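Local coordinates for protein transcriptional regulator (PDB 2GNP) that probably acts as a transcriptional regulator whose putative sugar-binding domain would sense a small-molecule effector, although its function has not been established, at residues His101-Thr104 / Leu105-Glu108; Val125-Asn128 / Lys129-Asp133; Arg139-Glu142 / Asn143-Asn146; Val202-Asn205 / Leu206-Thr210. All coordinates share one frame; numbering follows the deposited sequence.

Contact 1. Residues His101-Thr104 / Leu105-Glu108; sequences HVNT and LIYE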
loop_
_atom_site.group_PDB
_atom_site.type_symbol
_atom_site.label_atom_id
_atom_site.label_comp_id
_atom_site.label_asym_id
_atom_site.label_seq_id
_atom_site.Cartn_x
_atom_site.Cartn_y
_atom_site.Cartn_z
ATOM N N HIS A 101 8.125 0.975 10.002
ATOM C CA HIS A 101 7.123 1.887 10.539
ATOM C C HIS A 101 6.929 3.079 9.552
ATOM O O HIS A 101 7.951 3.581 9.005
ATOM C CB HIS A 101 7.616 2.465 11.865
ATOM C CG HIS A 101 6.640 3.377 12.491
ATOM N ND1 HIS A 101 5.731 2.961 13.449
ATOM C CD2 HIS A 101 6.359 4.672 12.240
ATOM C CE1 HIS A 101 4.971 3.986 13.792
ATOM N NE2 HIS A 101 5.314 5.029 13.054
ATOM N N VAL A 102 5.680 3.558 9.370
ATOM C CA VAL A 102 5.473 4.714 8.390
ATOM C C VAL A 102 6.401 5.900 8.708
ATOM O O VAL A 102 6.930 6.555 7.794
ATOM C CB VAL A 102 3.994 5.180 8.273
ATOM C CG1 VAL A 102 3.486 5.807 9.600
ATOM C CG2 VAL A 102 3.761 6.059 7.078
ATOM N N ASN A 103 6.557 6.246 9.989
ATOM C CA ASN A 103 7.357 7.447 10.313
ATOM C C ASN A 103 8.832 7.218 9.988
ATOM O O ASN A 103 9.524 8.158 9.569
ATOM C CB ASN A 103 7.211 7.811 11.778
ATOM C CG ASN A 103 5.824 8.333 12.094
ATOM O OD1 ASN A 103 5.066 8.780 11.213
ATOM N ND2 ASN A 103 5.487 8.297 13.391
ATOM N N THR A 104 9.316 5.995 10.194
ATOM C CA THR A 104 10.657 5.625 9.740
ATOM C C THR A 104 10.850 5.795 8.226
ATOM O O THR A 104 11.864 6.329 7.757
ATOM C CB THR A 104 11.091 4.210 10.151
ATOM O OG1 THR A 104 11.066 4.119 11.569
ATOM C CG2 THR A 104 12.546 3.934 9.653
ATOM N N LEU A 105 9.882 5.292 7.474
ATOM C CA LEU A 105 9.970 5.383 6.015
ATOM C C LEU A 105 9.931 6.816 5.585
ATOM O O LEU A 105 10.657 7.216 4.695
ATOM C CB LEU A 105 8.811 4.602 5.372
ATOM C CG LEU A 105 8.790 3.101 5.667
ATOM C CD1 LEU A 105 7.526 2.451 5.096
ATOM C CD2 LEU A 105 10.110 2.424 5.193
ATOM N N ILE A 106 8.976 7.592 6.114
ATOM C CA ILE A 106 8.966 9.030 5.755
ATOM C C ILE A 106 10.333 9.711 6.067
ATOM O O ILE A 106 10.883 10.422 5.226
ATOM C CB ILE A 106 7.848 9.695 6.562
ATOM C CG1 ILE A 106 6.492 9.260 5.984
ATOM C CG2 ILE A 106 7.952 11.214 6.601
ATOM C CD1 ILE A 106 5.298 9.635 6.905
ATOM N N TYR A 107 10.874 9.483 7.252
ATOM C CA TYR A 107 12.203 10.051 7.583
ATOM C C TYR A 107 13.292 9.656 6.562
ATOM O O TYR A 107 14.056 10.537 6.045
ATOM C CB TYR A 107 12.633 9.631 9.001
ATOM C CG TYR A 107 13.987 10.238 9.296
ATOM C CD1 TYR A 107 14.143 11.623 9.321
ATOM C CD2 TYR A 107 15.108 9.430 9.498
ATOM C CE1 TYR A 107 15.372 12.208 9.582
ATOM C CE2 TYR A 107 16.363 9.999 9.763
ATOM C CZ TYR A 107 16.482 11.384 9.780
ATOM O OH TYR A 107 17.714 11.975 10.023
ATOM N N GLU A 108 13.325 8.356 6.240
ATOM C CA GLU A 108 14.361 7.856 5.305
ATOM C C GLU A 108 14.203 8.502 3.931
ATOM O O GLU A 108 15.206 8.853 3.262
ATOM C CB GLU A 108 14.407 6.342 5.246
ATOM C CG GLU A 108 14.827 5.741 6.590
ATOM C CD GLU A 108 16.253 6.081 7.053
ATOM O OE1 GLU A 108 17.090 6.654 6.298
ATOM O OE2 GLU A 108 16.560 5.728 8.213
#
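From His101 to Glu108 the backbone makes the first turns of the helix 102-113, with four successive i to i+4 hydrogen bonds running from Leu105 N to His101 O, Ile106 N to Val102 O, Tyr107 N to Asn103 O and Glu108 N to Thr104 O. This helix is the crossover of a beta-alpha-beta unit, lying between the parallel strands 85-88 and 116-117, and its opening turns illustrate how one helix divides its side chains between strand 85-88, helix 67-75 and the polar loops around it. His101 stands at the N-cap, where its carbonyl O receives the N-H of Leu105, with N 3.0 Å away. Val102 and Ile106, one turn apart, lie side by side and point the same way. Because Val102 CG2 stands anti to the backbone N, it runs beside the Ile106 chain and meets CD1 at 3.9 Å. Both residues pack on Pro88, and Ile106 also reaches Phe86, so this apolar stripe faces strand 85-88. Leu105 is buried on another side of the helix, against Leu69 and Ser70 of helix 67-75. Two polar side chains bond outside this turn: Thr104 OG1 to the carbonyl of Ala98, and Asn103 OD1 to the backbone N-H of Met120, just past strand 116-117. Glu108 rests its CG on the Thr104 carbonyl. With CG anti to its own carbonyl carbon (chi1 -65°), Glu108 sets that atom 3.2 Å from Thr104 O and 4.2 Å from Thr104 CG2.

Contact 2. Residues Val125-Asn128 / Lys129-Asp133; sequences VQEN and KLLAD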
loop_
_atom_site.group_PDB
_atom_site.type_symbol
_atom_site.label_atom_id
_atom_site.label_comp_id
_atom_site.label_asym_id
_atom_site.label_seq_id
_atom_site.Cartn_x
_atom_site.Cartn_y
_atom_site.Cartn_z
ATOM N N VAL A 125 -6.127 2.376 14.998
ATOM C CA VAL A 125 -7.547 2.027 15.307
ATOM C C VAL A 125 -7.906 2.561 16.713
ATOM O O VAL A 125 -7.244 2.205 17.710
ATOM C CB VAL A 125 -7.784 0.471 15.300
ATOM C CG1 VAL A 125 -9.229 0.146 15.772
ATOM C CG2 VAL A 125 -7.497 -0.138 13.902
ATOM N N GLN A 126 -8.944 3.406 16.767
ATOM C CA GLN A 126 -9.385 3.990 18.021
ATOM C C GLN A 126 -10.480 3.060 18.571
ATOM O O GLN A 126 -11.066 2.248 17.817
ATOM C CB GLN A 126 -9.937 5.403 17.806
ATOM C CG GLN A 126 -8.952 6.379 17.160
ATOM C CD GLN A 126 -7.841 6.745 18.110
ATOM O OE1 GLN A 126 -6.644 6.765 17.737
ATOM N NE2 GLN A 126 -8.210 7.047 19.374
ATOM N N GLU A 127 -10.723 3.204 19.882
ATOM C CA GLU A 127 -11.771 2.480 20.637
ATOM C C GLU A 127 -13.191 2.642 20.090
ATOM O O GLU A 127 -13.975 1.685 20.060
ATOM C CB GLU A 127 -11.677 2.915 22.116
ATOM C CG GLU A 127 -10.365 2.428 22.800
ATOM C CD GLU A 127 -9.858 3.332 23.922
ATOM O OE1 GLU A 127 -10.130 3.001 25.097
ATOM O OE2 GLU A 127 -9.179 4.365 23.647
ATOM N N ASN A 128 -13.529 3.837 19.628
ATOM C CA ASN A 128 -14.832 4.104 19.045
ATOM C C ASN A 128 -14.821 5.285 18.088
ATOM O O ASN A 128 -13.822 5.987 17.968
ATOM C CB ASN A 128 -15.887 4.335 20.133
ATOM C CG ASN A 128 -15.548 5.495 21.037
ATOM O OD1 ASN A 128 -15.277 6.622 20.586
ATOM N ND2 ASN A 128 -15.564 5.235 22.335
ATOM N N LYS A 129 -15.936 5.465 17.387
ATOM C CA LYS A 129 -16.095 6.504 16.395
ATOM C C LYS A 129 -15.965 7.895 16.982
ATOM O O LYS A 129 -15.487 8.807 16.306
ATOM C CB LYS A 129 -17.447 6.375 15.697
ATOM C CG LYS A 129 -17.707 7.494 14.761
ATOM C CD LYS A 129 -18.771 7.182 13.703
ATOM C CE LYS A 129 -19.769 8.283 13.599
ATOM N NZ LYS A 129 -19.236 9.466 12.918
ATOM N N LEU A 130 -16.438 8.077 18.224
ATOM C CA LEU A 130 -16.363 9.399 18.847
ATOM C C LEU A 130 -14.893 9.830 18.999
ATOM O O LEU A 130 -14.552 10.979 18.688
ATOM C CB LEU A 130 -17.088 9.407 20.217
ATOM C CG LEU A 130 -17.192 10.829 20.785
ATOM C CD1 LEU A 130 -18.581 11.061 21.377
ATOM C CD2 LEU A 130 -16.115 11.094 21.841
ATOM N N LEU A 131 -14.045 8.913 19.473
ATOM C CA LEU A 131 -12.602 9.164 19.641
ATOM C C LEU A 131 -11.938 9.396 18.265
ATOM O O LEU A 131 -11.190 10.378 18.095
ATOM C CB LEU A 131 -11.954 7.985 20.342
ATOM C CG LEU A 131 -12.290 7.879 21.817
ATOM C CD1 LEU A 131 -11.621 6.642 22.350
ATOM C CD2 LEU A 131 -11.766 9.129 22.526
ATOM N N ALA A 132 -12.279 8.556 17.291
ATOM C CA ALA A 132 -11.718 8.731 15.934
ATOM C C ALA A 132 -12.115 10.085 15.356
ATOM O O ALA A 132 -11.274 10.825 14.820
ATOM C CB ALA A 132 -12.175 7.627 15.008
ATOM N N ASP A 133 -13.407 10.428 15.450
ATOM C CA ASP A 133 -13.850 11.725 14.944
ATOM C C ASP A 133 -13.225 12.936 15.670
ATOM O O ASP A 133 -12.941 13.947 15.031
ATOM C CB ASP A 133 -15.346 11.841 15.048
ATOM C CG ASP A 133 -16.075 10.983 14.063
ATOM O OD1 ASP A 133 -15.499 10.515 13.056
ATOM O OD2 ASP A 133 -17.304 10.848 14.280
#
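An asparagine N-cap starts the helix 129-136, with Asn128 supplying both a side-chain and a main-chain acceptor to the first turn. Its CG lies between the backbone N and the carbonyl carbon (chi1 59°), which turns OD1 back over the helix end. There OD1 accepts the N-H of Leu131 at 2.8 Å, the donor lying almost in line with the side-chain C=O, while Asn128 O takes Ala132 N at 3.1 Å. Capping of this kind is a general solution to a helix start, whose first N-H groups have no preceding turn to bond to. The incoming loop is itself held by backbone pairing of Gln126 with Arg209, and Lys129 packs on Glu208. Around the cap, the Leu131 side chain turns back toward this loop: its CG rests 3.5 Å from Asn128 OD1, and CD1 reaches Glu127 CB at 3.7 Å. Gln126 crosses Leu131 at about a right angle and lays CG 3.8 Å from Ala132 CA, so the loop folds against the side of the first turn. On a different side of the helix Lys129 arches over one turn, bending at chi3 and chi4, until NZ forms a salt bridge with the syn lone pair of Asp133 OD2 at 2.7 Å.

Contact 3. Residues Arg139-Glu142 / Asn143-Asn146; sequences RYFE and NLKN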
loop_
_atom_site.group_PDB
_atom_site.type_symbol
_atom_site.label_atom_id
_atom_site.label_comp_id
_atom_site.label_asym_id
_atom_site.label_seq_id
_atom_site.Cartn_x
_atom_site.Cartn_y
_atom_site.Cartn_z
ATOM N N ARG A 139 -8.653 20.625 15.127
ATOM C CA ARG A 139 -7.891 21.679 14.471
ATOM C C ARG A 139 -6.482 21.208 14.147
ATOM O O ARG A 139 -5.950 21.609 13.109
ATOM C CB ARG A 139 -7.714 22.906 15.394
ATOM C CG ARG A 139 -7.527 24.176 14.692
ATOM C CD ARG A 139 -7.453 25.322 15.714
ATOM N NE ARG A 139 -7.357 26.592 15.004
ATOM C CZ ARG A 139 -6.229 27.240 14.747
ATOM N NH1 ARG A 139 -5.040 26.737 15.147
ATOM N NH2 ARG A 139 -6.295 28.377 14.042
ATOM N N TYR A 140 -5.925 20.387 15.030
ATOM C CA TYR A 140 -4.483 19.967 14.934
ATOM C C TYR A 140 -4.282 19.016 13.727
ATOM O O TYR A 140 -3.271 19.108 12.980
ATOM C CB TYR A 140 -3.912 19.446 16.261
ATOM C CG TYR A 140 -4.423 18.069 16.705
ATOM C CD1 TYR A 140 -5.360 17.940 17.734
ATOM C CD2 TYR A 140 -3.934 16.885 16.107
ATOM C CE1 TYR A 140 -5.837 16.672 18.132
ATOM C CE2 TYR A 140 -4.405 15.611 16.512
ATOM C CZ TYR A 140 -5.350 15.526 17.520
ATOM O OH TYR A 140 -5.782 14.275 17.912
ATOM N N PHE A 141 -5.286 18.189 13.479
ATOM C CA PHE A 141 -5.180 17.185 12.425
ATOM C C PHE A 141 -5.537 17.709 10.996
ATOM O O PHE A 141 -5.332 17.008 9.963
ATOM C CB PHE A 141 -6.054 15.995 12.837
ATOM C CG PHE A 141 -5.690 14.694 12.116
ATOM C CD1 PHE A 141 -6.400 14.320 10.960
ATOM C CD2 PHE A 141 -4.681 13.845 12.619
ATOM C CE1 PHE A 141 -6.090 13.154 10.292
ATOM C CE2 PHE A 141 -4.362 12.647 11.931
ATOM C CZ PHE A 141 -5.069 12.311 10.791
ATOM N N GLU A 142 -6.101 18.917 10.922
ATOM C CA GLU A 142 -6.677 19.404 9.671
ATOM C C GLU A 142 -5.699 19.410 8.488
ATOM O O GLU A 142 -6.095 19.103 7.357
ATOM C CB GLU A 142 -7.232 20.824 9.865
ATOM C CG GLU A 142 -7.814 21.339 8.643
ATOM C CD GLU A 142 -8.743 22.499 8.961
ATOM O OE1 GLU A 142 -8.223 23.639 9.127
ATOM O OE2 GLU A 142 -9.967 22.239 9.059
ATOM N N ASN A 143 -4.469 19.869 8.727
ATOM C CA ASN A 143 -3.453 19.931 7.658
ATOM C C ASN A 143 -3.323 18.529 7.002
ATOM O O ASN A 143 -3.289 18.395 5.766
ATOM C CB ASN A 143 -2.067 20.381 8.197
ATOM C CG ASN A 143 -2.011 21.843 8.680
ATOM O OD1 ASN A 143 -1.278 22.182 9.658
ATOM N ND2 ASN A 143 -2.730 22.731 7.978
ATOM N N LEU A 144 -3.240 17.510 7.844
ATOM C CA LEU A 144 -2.958 16.141 7.352
ATOM C C LEU A 144 -4.228 15.649 6.620
ATOM O O LEU A 144 -4.180 15.184 5.490
ATOM C CB LEU A 144 -2.569 15.237 8.520
ATOM C CG LEU A 144 -1.802 13.971 8.120
ATOM C CD1 LEU A 144 -2.044 12.831 8.999
ATOM C CD2 LEU A 144 -1.608 13.638 6.629
ATOM N N LYS A 145 -5.399 15.848 7.256
ATOM C CA LYS A 145 -6.677 15.490 6.606
ATOM C C LYS A 145 -6.845 16.078 5.236
ATOM O O LYS A 145 -7.273 15.391 4.323
ATOM C CB LYS A 145 -7.842 15.980 7.498
ATOM C CG LYS A 145 -9.266 15.705 6.906
ATOM C CD LYS A 145 -10.379 15.905 7.968
ATOM C CE LYS A 145 -11.756 15.544 7.384
ATOM N NZ LYS A 145 -12.761 15.402 8.503
ATOM N N ASN A 146 -6.510 17.369 5.097
ATOM C CA ASN A 146 -6.615 18.090 3.825
ATOM C C ASN A 146 -5.600 17.568 2.820
ATOM O O ASN A 146 -5.906 17.413 1.663
ATOM C CB ASN A 146 -6.445 19.585 4.025
ATOM C CG ASN A 146 -7.688 20.222 4.683
ATOM O OD1 ASN A 146 -8.767 19.625 4.661
ATOM N ND2 ASN A 146 -7.541 21.443 5.200
HETATM O O HOH W 1 -4.114 21.636 10.924
HETATM O O HOH W 2 -2.147 17.851 10.694
HETATM O O HOH W 3 -1.706 21.237 12.581
#
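Asn143 follows Glu142 directly in the first turn of the short helix 142-147, and its backbone N gives its hydrogen to a water 2.8 Å away that also bonds to Arg139 O. A second water lies within hydrogen-bonding distance of Asn143 OD1 and Tyr140 O. Leu144 continues the pattern: a third water accepts from its N-H and donates to Tyr140 O, while the direct bond from Leu144 N to Phe141 O is weak. The principle here is that water can sit between the i to i+4 pairs that a regular helix would bond directly, in this case Arg139 O with Asn143 N and Tyr140 O with Leu144 N. The Leu144 side chain crosses the Phe141 ring obliquely. CB lies over one face of the ring, and CD1 approaches CZ at 3.6 Å. Phe141 CG stands anti to its backbone N (chi1 -160°), which brings the ring round beside this turn, where it also meets Trp148 and packs on Ile135 and Leu136 of helix 129-136. Lys145 then supplies the regular helical bond, its N reaching Phe141 O at 2.9 Å almost straight (178°), and its CB stands 4.1 Å from Phe141 CD1. Asn146 closes the segment with a second such bond, from its N to Glu142 O at 2.9 Å. Its amide sits against the Glu142 chain, ND2 being 3.5 Å from CG, with the amide and carboxylate planes only 16° apart. The chemistry implies a two-sided helix start: water bonds the first N-H groups on its polar side, while Phe141 and Leu144 pack on the buried side.

Contact 4. Residues Val202-Asn205 / Leu206-Thr210; sequences VYEN and LQERT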
loop_
_atom_site.group_PDB
_atom_site.type_symbol
_atom_site.label_atom_id
_atom_site.label_comp_id
_atom_site.label_asym_id
_atom_site.label_seq_id
_atom_site.Cartn_x
_atom_site.Cartn_y
_atom_site.Cartn_z
ATOM N N VAL A 202 -16.053 -3.433 3.933
ATOM C CA VAL A 202 -17.425 -3.879 4.277
ATOM C C VAL A 202 -17.834 -3.600 5.724
ATOM O O VAL A 202 -18.972 -3.181 5.972
ATOM C CB VAL A 202 -17.689 -5.333 3.806
ATOM C CG1 VAL A 202 -16.528 -6.229 4.238
ATOM C CG2 VAL A 202 -19.114 -5.844 4.240
ATOM N N TYR A 203 -16.893 -3.736 6.667
ATOM C CA TYR A 203 -17.189 -3.579 8.085
ATOM C C TYR A 203 -17.097 -2.104 8.583
ATOM O O TYR A 203 -16.038 -1.592 9.026
ATOM C CB TYR A 203 -16.288 -4.508 8.889
ATOM C CG TYR A 203 -16.538 -4.527 10.367
ATOM C CD1 TYR A 203 -15.479 -4.699 11.263
ATOM C CD2 TYR A 203 -17.835 -4.410 10.887
ATOM C CE1 TYR A 203 -15.684 -4.723 12.632
ATOM C CE2 TYR A 203 -18.034 -4.433 12.254
ATOM C CZ TYR A 203 -16.955 -4.585 13.111
ATOM O OH TYR A 203 -17.132 -4.614 14.461
ATOM N N GLU A 204 -18.249 -1.452 8.541
ATOM C CA GLU A 204 -18.346 -0.003 8.793
ATOM C C GLU A 204 -17.897 0.453 10.197
ATOM O O GLU A 204 -17.288 1.541 10.348
ATOM C CB GLU A 204 -19.793 0.427 8.538
ATOM C CG GLU A 204 -20.059 1.887 8.584
ATOM C CD GLU A 204 -21.538 2.137 8.357
ATOM O OE1 GLU A 204 -22.254 2.324 9.356
ATOM O OE2 GLU A 204 -21.966 2.060 7.187
ATOM N N ASN A 205 -18.204 -0.327 11.231
ATOM C CA ASN A 205 -17.750 -0.015 12.579
ATOM C C ASN A 205 -16.226 0.203 12.714
ATOM O O ASN A 205 -15.758 1.141 13.385
ATOM C CB ASN A 205 -18.227 -1.074 13.584
ATOM C CG ASN A 205 -17.879 -0.716 15.032
ATOM O OD1 ASN A 205 -16.765 -0.934 15.512
ATOM N ND2 ASN A 205 -18.866 -0.184 15.757
ATOM N N LEU A 206 -15.450 -0.678 12.110
ATOM C CA LEU A 206 -13.979 -0.493 12.177
ATOM C C LEU A 206 -13.564 0.640 11.219
ATOM O O LEU A 206 -12.686 1.451 11.561
ATOM C CB LEU A 206 -13.288 -1.809 11.851
ATOM C CG LEU A 206 -11.747 -1.804 11.834
ATOM C CD1 LEU A 206 -11.223 -1.393 13.205
ATOM C CD2 LEU A 206 -11.227 -3.192 11.372
ATOM N N GLN A 207 -14.192 0.701 10.041
ATOM C CA GLN A 207 -13.914 1.754 9.029
ATOM C C GLN A 207 -13.939 3.125 9.704
ATOM O O GLN A 207 -13.042 3.952 9.505
ATOM C CB GLN A 207 -14.984 1.691 7.921
ATOM C CG GLN A 207 -14.967 2.862 7.010
ATOM C CD GLN A 207 -16.104 2.821 6.036
ATOM O OE1 GLN A 207 -17.270 2.917 6.424
ATOM N NE2 GLN A 207 -15.778 2.691 4.754
ATOM N N GLU A 208 -14.971 3.349 10.516
ATOM C CA GLU A 208 -15.209 4.663 11.175
ATOM C C GLU A 208 -14.298 4.919 12.419
ATOM O O GLU A 208 -14.295 6.008 13.019
ATOM C CB GLU A 208 -16.752 4.804 11.490
ATOM C CG GLU A 208 -17.598 4.724 10.226
ATOM C CD GLU A 208 -19.070 5.139 10.389
ATOM O OE1 GLU A 208 -19.618 4.896 11.478
ATOM O OE2 GLU A 208 -19.638 5.690 9.405
ATOM N N ARG A 209 -13.513 3.934 12.814
ATOM C CA ARG A 209 -12.650 4.033 13.965
ATOM C C ARG A 209 -11.172 4.188 13.522
ATOM O O ARG A 209 -10.294 4.252 14.383
ATOM C CB ARG A 209 -12.706 2.766 14.850
ATOM C CG ARG A 209 -13.904 2.648 15.790
ATOM C CD ARG A 209 -14.181 1.170 16.177
ATOM N NE ARG A 209 -13.036 0.396 16.677
ATOM C CZ ARG A 209 -12.937 -0.916 16.560
ATOM N NH1 ARG A 209 -13.879 -1.586 15.912
ATOM N NH2 ARG A 209 -11.885 -1.560 17.044
ATOM N N THR A 210 -10.958 4.187 12.198
ATOM C CA THR A 210 -9.578 4.056 11.659
ATOM C C THR A 210 -9.029 5.445 11.237
ATOM O O THR A 210 -9.709 6.231 10.569
ATOM C CB THR A 210 -9.576 3.062 10.501
ATOM O OG1 THR A 210 -10.040 1.799 10.998
ATOM C CG2 THR A 210 -8.149 2.894 9.892
#
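Tyr203 lays its ring across Leu206, CD1 meeting CB at 3.7 Å and the backbone N of Leu206 standing 4.0 Å above the ring centre. With CG anti to its backbone N (chi1 -176°), the tyrosine at the N-cap of helix 204-207 leans along the turn it precedes. Its carbonyl accepts from Gln207 N, with a weaker bond from Leu206 N. Asn205 OD1 receives NH1 of Arg209, one turn further on, at 3.0 Å, nearly along the amide C=O, though the oxygen lies 19° out of the guanidinium plane and the two planes are turned 60° apart. Leu206 CD1 lies over one face of this guanidinium. Arg209 is a buried cation with several partners: NH1 also forms a salt bridge with Asp177, which probably offsets the buried charge, and NE bonds to Gln126 O. At the type I turn from Gln207 to Thr210, Leu206 O accepts Arg209 N and Thr210 OG1 from opposite faces of its carbonyl plane, the latter at 2.7 Å. Tyr203 and Leu206 both pack on Leu181 of helix 175-183, and Leu206 reaches Phe194 of strand 193-195 as well.

Three of the contacts are helix starts, and contact 4 takes in a short helix and the turn that follows, all adapted to different places in one chain. Contact 1 lies nearest the centre of the chain and faces the sheet, so apolar pairing leads. Contact 2 is at the surface and relies on a side-chain cap and a salt bridge, whereas contact 3, on the next helix, combines waters with a buried ring. Contact 4, also partly buried, centres on a shared arginine. Contacts 2 and 4 touch: Gln126 N probably bonds to Arg209 O at 2.9 Å, and Ala132 packs on Glu208. Contacts 1 and 3 do not touch, yet both place side chains on Pro88 of strand 85-88.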